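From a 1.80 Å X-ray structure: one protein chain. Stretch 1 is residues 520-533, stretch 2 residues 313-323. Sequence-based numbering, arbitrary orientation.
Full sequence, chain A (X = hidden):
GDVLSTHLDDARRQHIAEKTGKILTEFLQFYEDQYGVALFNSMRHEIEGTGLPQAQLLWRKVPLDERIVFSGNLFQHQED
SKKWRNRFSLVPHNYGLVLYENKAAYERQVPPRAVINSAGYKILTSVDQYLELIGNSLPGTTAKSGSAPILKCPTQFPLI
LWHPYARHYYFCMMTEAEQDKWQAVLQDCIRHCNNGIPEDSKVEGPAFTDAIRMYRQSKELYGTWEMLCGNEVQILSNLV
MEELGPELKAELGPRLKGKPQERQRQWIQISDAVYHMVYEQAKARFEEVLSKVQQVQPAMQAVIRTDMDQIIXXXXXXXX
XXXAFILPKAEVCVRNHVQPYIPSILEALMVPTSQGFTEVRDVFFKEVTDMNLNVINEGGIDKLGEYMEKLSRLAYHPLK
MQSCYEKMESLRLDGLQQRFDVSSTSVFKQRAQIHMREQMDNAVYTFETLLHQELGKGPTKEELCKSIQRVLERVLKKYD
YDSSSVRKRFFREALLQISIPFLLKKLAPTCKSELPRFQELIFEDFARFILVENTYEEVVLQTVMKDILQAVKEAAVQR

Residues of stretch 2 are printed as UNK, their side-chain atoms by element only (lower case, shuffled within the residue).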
# COMPACT_ATOMS: atom_id res chain seq x y z
N GLU A 520 -29.69 17.99 9.64
CA GLU A 520 -30.21 19.20 10.28
C GLU A 520 -29.71 19.38 11.70
O GLU A 520 -29.88 20.47 12.26
CB GLU A 520 -31.74 19.17 10.25
CG GLU A 520 -32.34 18.00 11.00
CD GLU A 520 -33.85 18.05 11.06
OE1 GLU A 520 -34.44 17.23 11.79
OE2 GLU A 520 -34.45 18.90 10.36
N LEU A 521 -29.09 18.36 12.30
CA LEU A 521 -28.54 18.45 13.64
C LEU A 521 -27.14 19.04 13.69
O LEU A 521 -26.64 19.31 14.79
CB LEU A 521 -28.49 17.06 14.27
CG LEU A 521 -29.79 16.24 14.30
CD1 LEU A 521 -29.51 14.85 14.84
CD2 LEU A 521 -30.86 16.95 15.12
N ILE A 522 -26.50 19.25 12.54
CA ILE A 522 -25.12 19.70 12.49
C ILE A 522 -25.12 21.22 12.31
O ILE A 522 -25.59 21.73 11.29
CB ILE A 522 -24.33 19.00 11.38
CG1 ILE A 522 -24.21 17.50 11.66
CG2 ILE A 522 -22.94 19.62 11.23
CD1 ILE A 522 -23.74 16.71 10.46
N PHE A 523 -24.60 21.93 13.30
CA PHE A 523 -24.40 23.37 13.20
C PHE A 523 -23.58 23.70 11.96
O PHE A 523 -22.52 23.10 11.73
CB PHE A 523 -23.71 23.86 14.47
CG PHE A 523 -23.36 25.33 14.47
CD1 PHE A 523 -24.27 26.27 14.04
CD2 PHE A 523 -22.14 25.75 14.94
CE1 PHE A 523 -23.95 27.63 14.06
CE2 PHE A 523 -21.80 27.09 14.97
CZ PHE A 523 -22.71 28.03 14.52
N GLU A 524 -24.06 24.66 11.16
CA GLU A 524 -23.50 24.87 9.82
C GLU A 524 -22.03 25.25 9.87
O GLU A 524 -21.25 24.84 9.00
CB GLU A 524 -24.32 25.92 9.07
CG GLU A 524 -23.72 26.38 7.75
CD GLU A 524 -24.21 27.76 7.34
OE1 GLU A 524 -23.45 28.50 6.67
OE2 GLU A 524 -25.36 28.11 7.70
N ASP A 525 -21.62 26.02 10.88
CA ASP A 525 -20.21 26.37 11.00
C ASP A 525 -19.32 25.18 11.34
O ASP A 525 -18.09 25.31 11.26
CB ASP A 525 -20.02 27.46 12.06
CG ASP A 525 -20.58 28.80 11.63
OD1 ASP A 525 -21.27 28.87 10.59
OD2 ASP A 525 -20.32 29.80 12.35
N PHE A 526 -19.90 24.04 11.72
CA PHE A 526 -19.15 22.83 12.03
C PHE A 526 -19.24 21.78 10.94
O PHE A 526 -18.72 20.67 11.12
CB PHE A 526 -19.65 22.18 13.34
CG PHE A 526 -19.41 23.01 14.58
CD1 PHE A 526 -18.60 24.13 14.54
CD2 PHE A 526 -20.00 22.65 15.77
CE1 PHE A 526 -18.39 24.89 15.69
CE2 PHE A 526 -19.80 23.40 16.92
CZ PHE A 526 -18.99 24.52 16.88
N ALA A 527 -19.89 22.09 9.81
CA ALA A 527 -20.17 21.06 8.81
C ALA A 527 -18.91 20.57 8.12
O ALA A 527 -18.91 19.47 7.56
CB ALA A 527 -21.18 21.58 7.79
N ARG A 528 -17.83 21.37 8.11
CA ARG A 528 -16.57 20.88 7.55
C ARG A 528 -15.90 19.87 8.47
O ARG A 528 -15.00 19.15 8.03
CB ARG A 528 -15.59 22.03 7.29
CG ARG A 528 -15.98 22.99 6.17
CD ARG A 528 -16.22 22.28 4.84
NE ARG A 528 -15.05 21.61 4.25
CZ ARG A 528 -14.19 22.20 3.41
NH1 ARG A 528 -14.34 23.48 3.09
NH2 ARG A 528 -13.17 21.50 2.90
N PHE A 529 -16.32 19.79 9.74
CA PHE A 529 -15.65 18.93 10.71
C PHE A 529 -16.50 17.76 11.16
O PHE A 529 -15.97 16.86 11.81
CB PHE A 529 -15.24 19.74 11.94
CG PHE A 529 -14.64 21.05 11.59
CD1 PHE A 529 -13.54 21.12 10.75
CD2 PHE A 529 -15.20 22.23 12.06
CE1 PHE A 529 -13.00 22.34 10.39
CE2 PHE A 529 -14.66 23.46 11.71
CZ PHE A 529 -13.56 23.52 10.87
N ILE A 530 -17.79 17.77 10.84
CA ILE A 530 -18.74 16.75 11.26
C ILE A 530 -19.54 16.33 10.04
O ILE A 530 -20.18 17.17 9.40
CB ILE A 530 -19.68 17.25 12.37
CG1 ILE A 530 -18.87 17.74 13.58
CG2 ILE A 530 -20.68 16.15 12.75
CD1 ILE A 530 -19.72 18.35 14.67
N LEU A 531 -19.52 15.03 9.72
CA LEU A 531 -20.30 14.48 8.62
C LEU A 531 -21.22 13.39 9.16
O LEU A 531 -20.80 12.56 9.96
CB LEU A 531 -19.38 13.87 7.55
CG LEU A 531 -18.57 14.88 6.73
CD1 LEU A 531 -17.51 14.17 5.88
CD2 LEU A 531 -19.51 15.68 5.85
N VAL A 532 -22.48 13.41 8.70
CA VAL A 532 -23.42 12.36 9.10
C VAL A 532 -22.83 10.99 8.83
O VAL A 532 -22.84 10.09 9.68
CB VAL A 532 -24.77 12.53 8.38
CG1 VAL A 532 -25.63 11.29 8.58
CG2 VAL A 532 -25.50 13.77 8.87
N GLU A 533 -22.28 10.81 7.63
CA GLU A 533 -21.78 9.50 7.24
C GLU A 533 -20.64 9.03 8.13
O GLU A 533 -20.62 7.88 8.58
CB GLU A 533 -21.35 9.52 5.78
CG GLU A 533 -21.02 8.15 5.26
CD GLU A 533 -22.24 7.31 4.93
OE1 GLU A 533 -23.30 7.88 4.61
OE2 GLU A 533 -22.11 6.06 4.98
N UNK A 313 -19.05 18.09 21.50
CA UNK A 313 -20.41 18.01 22.01
C UNK A 313 -21.42 17.80 20.89
O UNK A 313 -22.34 16.98 20.99
o UNK A 313 -19.90 19.33 23.95
c UNK A 313 -20.73 19.29 22.78
c UNK A 313 -22.20 19.33 23.17
N UNK A 314 -21.25 18.55 19.79
CA UNK A 314 -22.17 18.43 18.67
C UNK A 314 -22.04 17.06 18.02
O UNK A 314 -23.05 16.43 17.66
o UNK A 314 -22.35 19.20 16.36
c UNK A 314 -21.91 19.55 17.67
N UNK A 315 -20.80 16.57 17.87
CA UNK A 315 -20.57 15.24 17.32
C UNK A 315 -21.25 14.17 18.18
O UNK A 315 -21.92 13.27 17.65
c UNK A 315 -18.66 13.90 16.18
c UNK A 315 -16.65 15.02 15.01
c UNK A 315 -19.06 14.99 17.20
n UNK A 315 -16.23 14.59 13.62
c UNK A 315 -17.14 13.86 15.91
N UNK A 316 -21.13 14.28 19.50
CA UNK A 316 -21.72 13.29 20.40
C UNK A 316 -23.24 13.35 20.37
O UNK A 316 -23.91 12.31 20.49
c UNK A 316 -21.18 13.50 21.82
c UNK A 316 -21.75 12.57 22.91
o UNK A 316 -20.90 10.55 21.93
o UNK A 316 -22.94 10.51 22.72
c UNK A 316 -21.87 11.10 22.48
N UNK A 317 -23.82 14.54 20.21
CA UNK A 317 -25.28 14.64 20.10
C UNK A 317 -25.78 13.96 18.84
O UNK A 317 -26.76 13.22 18.87
c UNK A 317 -28.18 16.00 20.98
c UNK A 317 -25.72 16.10 20.15
n UNK A 317 -29.37 16.38 20.42
n UNK A 317 -27.84 16.84 18.99
c UNK A 317 -27.20 16.29 20.08
c UNK A 317 -29.14 16.88 19.22
N UNK A 318 -25.11 14.21 17.70
CA UNK A 318 -25.45 13.52 16.47
C UNK A 318 -25.32 12.01 16.64
O UNK A 318 -26.21 11.25 16.24
c UNK A 318 -23.53 13.86 13.07
c UNK A 318 -26.01 13.48 13.34
c UNK A 318 -24.56 14.01 15.33
c UNK A 318 -24.64 13.31 13.97
N UNK A 319 -24.22 11.57 17.24
CA UNK A 319 -24.00 10.13 17.41
C UNK A 319 -25.11 9.51 18.24
O UNK A 319 -25.55 8.39 17.96
c UNK A 319 -22.64 9.88 18.07
N UNK A 320 -25.58 10.23 19.26
CA UNK A 320 -26.62 9.68 20.13
C UNK A 320 -27.91 9.43 19.36
O UNK A 320 -28.59 8.43 19.58
c UNK A 320 -26.89 10.63 21.30
o UNK A 320 -27.59 11.78 20.85
N UNK A 321 -28.24 10.33 18.42
CA UNK A 321 -29.45 10.16 17.62
C UNK A 321 -29.28 9.04 16.60
O UNK A 321 -30.24 8.32 16.30
c UNK A 321 -30.05 12.63 17.84
c UNK A 321 -31.29 12.41 18.69
c UNK A 321 -31.65 13.68 19.45
n UNK A 321 -32.01 13.40 20.87
c UNK A 321 -29.78 11.47 16.91
N UNK A 322 -28.08 8.89 16.05
CA UNK A 322 -27.82 7.80 15.12
C UNK A 322 -27.85 6.46 15.86
O UNK A 322 -28.43 5.48 15.37
c UNK A 322 -25.21 9.68 12.93
c UNK A 322 -26.57 9.26 13.51
c UNK A 322 -26.06 6.79 13.62
c UNK A 322 -26.48 8.03 14.41
N UNK A 323 -27.23 6.40 17.04
CA UNK A 323 -27.25 5.20 17.87
C UNK A 323 -28.68 4.74 18.14
O UNK A 323 -29.02 3.57 17.94
n UNK A 323 -24.29 7.93 21.64
c UNK A 323 -25.06 5.19 19.20
n UNK A 323 -22.06 8.01 21.10
n UNK A 323 -23.28 6.11 20.64
c UNK A 323 -23.21 7.35 21.13
c UNK A 323 -26.54 5.46 19.19
c UNK A 323 -24.50 5.30 20.61
O HOH W 1 -17.99 13.20 11.64

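Position 313 has three side-chain atoms, one carbon carrying an oxygen and a second carbon, and they stay out of contact with stretch 1. This beta-branched hydroxyl is Thr-313; its hydroxyl is satisfied elsewhere in the structure.

Position 314 carries one carbon and then one oxygen, pointing toward stretch 1. Its CB lies 4.1 Å from CD2 of Phe-526, at the ring's edge, and the oxygen comes 3.2 Å from CD1 of Ile-530. This is Ser-314. Its OG is buried by the contact and has no partner in the model.

At position 315 four carbons run in a row to a terminal nitrogen. CA-to-CB points sideways, yet the chain's end comes nearer: the nitrogen donates a hydrogen bond to O of Phe-529 at 2.9 Å and another to O of water 1 at 3.0 Å. That water oxygen also accepts from N of Leu-531 at 3.1 Å, so it bridges the side chain to the backbone of stretch 1. On the way, the last carbon packs 3.8 Å from CG1 of Ile-530. The pattern is that of Lys-315.

Position 316 shows three carbons, the third bearing two oxygens, out of reach of stretch 1: Glu-316.

Position 317 has one carbon leading to a five-membered ring of three carbons and two nitrogens. A ring carbon lies 4.4 Å from CD2 of Leu-521, a light contact on an exposed ring, which is that of His-317.

Position 318 has four carbons forked at the second. One branch-end carbon meets CD1 of Leu-521 at 4.0 Å, while the other lies 3.9 Å from CD1 of Ile-522 and 3.7 Å from CG2 of Ile-530. This is Leu-318.

A lone carbon at position 319, out of reach, makes Ala-319. Position 320 has one carbon and one oxygen and is also out of reach; it is Ser-320, whose OG donates to O of His-317 at 2.6 Å within the helix.

Position 321 again has four carbons in a row ending in nitrogen. The second carbon touches CD1 of Leu-521 at 3.8 Å, then the chain's end leads away, so the contact uses the aliphatic part of what is Lys-321.

Position 322 has four carbons forked at the first, one arm two carbons long. The end of that arm lies 4.0 Å from O of Val-532; the residue is Ile-322.

Position 323 has three carbons, a nitrogen, and a carbon carrying two more nitrogens, out of reach of stretch 1. This is Arg-323; its NH2 forms a salt bridge with OE2 of Glu-316 at 2.9 Å.

The rule is a greasy center beside a lysine. Leu-318 touches both the 521-522 part and Ile-530 of stretch 1. Lys-315 spends its methylenes on Ile-530 and its amine on a backbone carbonyl, O of Phe-529, and a water that also accepts from N of Leu-531. Glu-316 with Arg-323, and Ser-320 with O of His-317, bond within the helix itself.

Stretch 2 313-323: TSKEHLASKIR
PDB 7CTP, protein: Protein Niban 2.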